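Local coordinates for protein putative TetR-family transcriptional regulator (Streptomyces coelicolor, PDB 2HXO) that probably binds cis-regulatory DNA through a helix-turn-helix domain and regulates transcription as a TetR-family dimer, at residues Glu182-Val187 against Asp207-His212. Numbering follows the deposited sequence.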
loop_
_atom_site.group_PDB
_atom_site.type_symbol
_atom_site.label_atom_id
_atom_site.label_comp_id
_atom_site.label_asym_id
_atom_site.label_seq_id
_atom_site.Cartn_x
_atom_site.Cartn_y
_atom_site.Cartn_z
ATOM N N GLU A 182 -7.766 4.709 -19.764
ATOM C CA GLU A 182 -7.645 6.079 -20.251
ATOM C C GLU A 182 -6.474 6.778 -19.558
ATOM O O GLU A 182 -5.777 7.602 -20.157
ATOM C CB GLU A 182 -8.951 6.845 -19.986
ATOM C CG GLU A 182 -9.578 6.572 -18.610
ATOM C CD GLU A 182 -10.551 5.386 -18.604
ATOM O OE1 GLU A 182 -10.220 4.314 -19.159
ATOM O OE2 GLU A 182 -11.651 5.529 -18.029
ATOM N N PHE A 183 -6.265 6.434 -18.290
ATOM C CA PHE A 183 -5.189 7.002 -17.486
ATOM C C PHE A 183 -3.823 6.551 -18.005
ATOM O O PHE A 183 -2.908 7.362 -18.156
ATOM C CB PHE A 183 -5.361 6.574 -16.023
ATOM C CG PHE A 183 -4.273 7.070 -15.103
ATOM C CD1 PHE A 183 -4.039 8.434 -14.947
ATOM C CD2 PHE A 183 -3.488 6.170 -14.387
ATOM C CE1 PHE A 183 -3.035 8.897 -14.089
ATOM C CE2 PHE A 183 -2.482 6.620 -13.527
ATOM C CZ PHE A 183 -2.256 7.987 -13.377
ATOM N N LEU A 184 -3.697 5.256 -18.283
ATOM C CA LEU A 184 -2.442 4.686 -18.768
ATOM C C LEU A 184 -1.921 5.340 -20.049
ATOM O O LEU A 184 -0.731 5.646 -20.159
ATOM C CB LEU A 184 -2.601 3.178 -18.983
ATOM C CG LEU A 184 -2.894 2.325 -17.742
ATOM C CD1 LEU A 184 -3.061 0.872 -18.156
ATOM C CD2 LEU A 184 -1.768 2.462 -16.727
ATOM N N ASP A 185 -2.806 5.549 -21.017
ATOM C CA ASP A 185 -2.406 6.164 -22.273
ATOM C C ASP A 185 -1.891 7.580 -22.054
ATOM O O ASP A 185 -0.873 7.972 -22.625
ATOM C CB ASP A 185 -3.581 6.176 -23.260
ATOM C CG ASP A 185 -3.283 6.983 -24.519
ATOM O OD1 ASP A 185 -3.630 8.188 -24.551
ATOM O OD2 ASP A 185 -2.691 6.419 -25.471
ATOM N N THR A 186 -2.597 8.342 -21.221
ATOM C CA THR A 186 -2.210 9.719 -20.917
ATOM C C THR A 186 -0.817 9.752 -20.294
ATOM O O THR A 186 0.002 10.613 -20.617
ATOM C CB THR A 186 -3.195 10.367 -19.931
ATOM O OG1 THR A 186 -4.537 10.149 -20.384
ATOM C CG2 THR A 186 -2.934 11.863 -19.828
ATOM N N VAL A 187 -0.566 8.805 -19.392
ATOM C CA VAL A 187 0.722 8.689 -18.714
ATOM C C VAL A 187 1.811 8.361 -19.728
ATOM O O VAL A 187 2.870 8.992 -19.750
ATOM C CB VAL A 187 0.704 7.557 -17.653
ATOM C CG1 VAL A 187 2.099 7.356 -17.088
ATOM C CG2 VAL A 187 -0.276 7.892 -16.539
ATOM N N ASP A 207 6.582 3.766 -23.540
ATOM C CA ASP A 207 5.519 3.137 -24.320
ATOM C C ASP A 207 4.864 1.940 -23.638
ATOM O O ASP A 207 3.663 1.705 -23.805
ATOM C CB ASP A 207 6.066 2.719 -25.691
ATOM C CG ASP A 207 7.373 1.953 -25.590
ATOM O OD1 ASP A 207 8.010 1.710 -26.636
ATOM O OD2 ASP A 207 7.766 1.592 -24.463
ATOM N N GLN A 208 5.647 1.188 -22.873
ATOM C CA GLN A 208 5.132 0.017 -22.175
ATOM C C GLN A 208 4.041 0.361 -21.169
ATOM O O GLN A 208 3.334 -0.524 -20.697
ATOM C CB GLN A 208 6.270 -0.722 -21.468
ATOM C CG GLN A 208 7.247 -1.386 -22.415
ATOM C CD GLN A 208 8.437 -1.994 -21.699
ATOM O OE1 GLN A 208 8.286 -2.838 -20.810
ATOM N NE2 GLN A 208 9.633 -1.569 -22.088
ATOM N N VAL A 209 3.900 1.642 -20.839
ATOM C CA VAL A 209 2.871 2.060 -19.890
ATOM C C VAL A 209 1.498 1.778 -20.490
ATOM O O VAL A 209 0.595 1.281 -19.810
ATOM C CB VAL A 209 2.949 3.573 -19.578
ATOM C CG1 VAL A 209 1.818 3.959 -18.638
ATOM C CG2 VAL A 209 4.295 3.924 -18.958
ATOM N N ARG A 210 1.359 2.107 -21.772
ATOM C CA ARG A 210 0.114 1.922 -22.514
ATOM C C ARG A 210 -0.168 0.437 -22.701
ATOM O O ARG A 210 0.672 -0.297 -23.217
ATOM C CB ARG A 210 0.232 2.605 -23.882
ATOM C CG ARG A 210 -1.092 2.922 -24.579
ATOM C CD ARG A 210 -0.844 3.825 -25.787
ATOM N NE ARG A 210 0.027 4.950 -25.439
ATOM C CZ ARG A 210 0.572 5.787 -26.319
ATOM N NH1 ARG A 210 0.336 5.635 -27.617
ATOM N NH2 ARG A 210 1.364 6.768 -25.903
ATOM N N GLY A 211 -1.348 -0.003 -22.278
ATOM C CA GLY A 211 -1.695 -1.407 -22.418
ATOM C C GLY A 211 -1.110 -2.266 -21.312
ATOM O O GLY A 211 -1.152 -3.498 -21.364
ATOM N N HIS A 212 -0.545 -1.607 -20.309
ATOM C CA HIS A 212 0.036 -2.301 -19.174
ATOM C C HIS A 212 -1.111 -2.826 -18.322
ATOM O O HIS A 212 -1.925 -2.046 -17.831
ATOM C CB HIS A 212 0.903 -1.330 -18.365
ATOM C CG HIS A 212 1.150 -1.767 -16.954
ATOM N ND1 HIS A 212 0.529 -1.176 -15.874
ATOM C CD2 HIS A 212 1.929 -2.753 -16.449
ATOM C CE1 HIS A 212 0.917 -1.779 -14.763
ATOM N NE2 HIS A 212 1.767 -2.738 -15.085
#
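One face of the Arg210 guanidinium carries the carboxylate of Asp185, with OD2 3.0 Å above the plane and offset toward the rim. OD2 is 3.1 Å from Arg210 NE, yet so far out of plane that the salt bridge rests on charge alone; the two planes are turned 59° apart. Both side chains leave with CG anti to the backbone N and run side by side, and a bend at chi3 (-48°) brings the guanidinium beside Asp185; its NH2 makes a weak hydrogen bond to Ser188 OG. The His212 ring meets Leu184 CD2 at its edge, near the ring plane, 4.4 Å from ND1, while NE2 is hydrogen-bonded to Gln217 OE1; Phe147 of the second subunit packs against this imidazole edge-to-face. Within the helix, the Phe183 ring has Val187 CG2 over the centre of one face.

Val209 points toward the helix. Its CG1, anti to the backbone N, lies 3.4 Å from Leu184 O and 3.7 Å from Val187 CG1, the two valines crossing at about a right angle. Leu184 points toward the loop, its CB and both methyls near Val209 O and CD1 3.1 Å from His212 O. The backbone beneath is a type II turn from Val209 to His212, closed by the hydrogen bond from His212 N to Val209 O; Gly211 takes the positive phi (82°) of its third position. Helix 182-191 is thus packed on the turn leading into helix 214-230, in the helical C-terminal domain of the TetR fold, with the second subunit alongside.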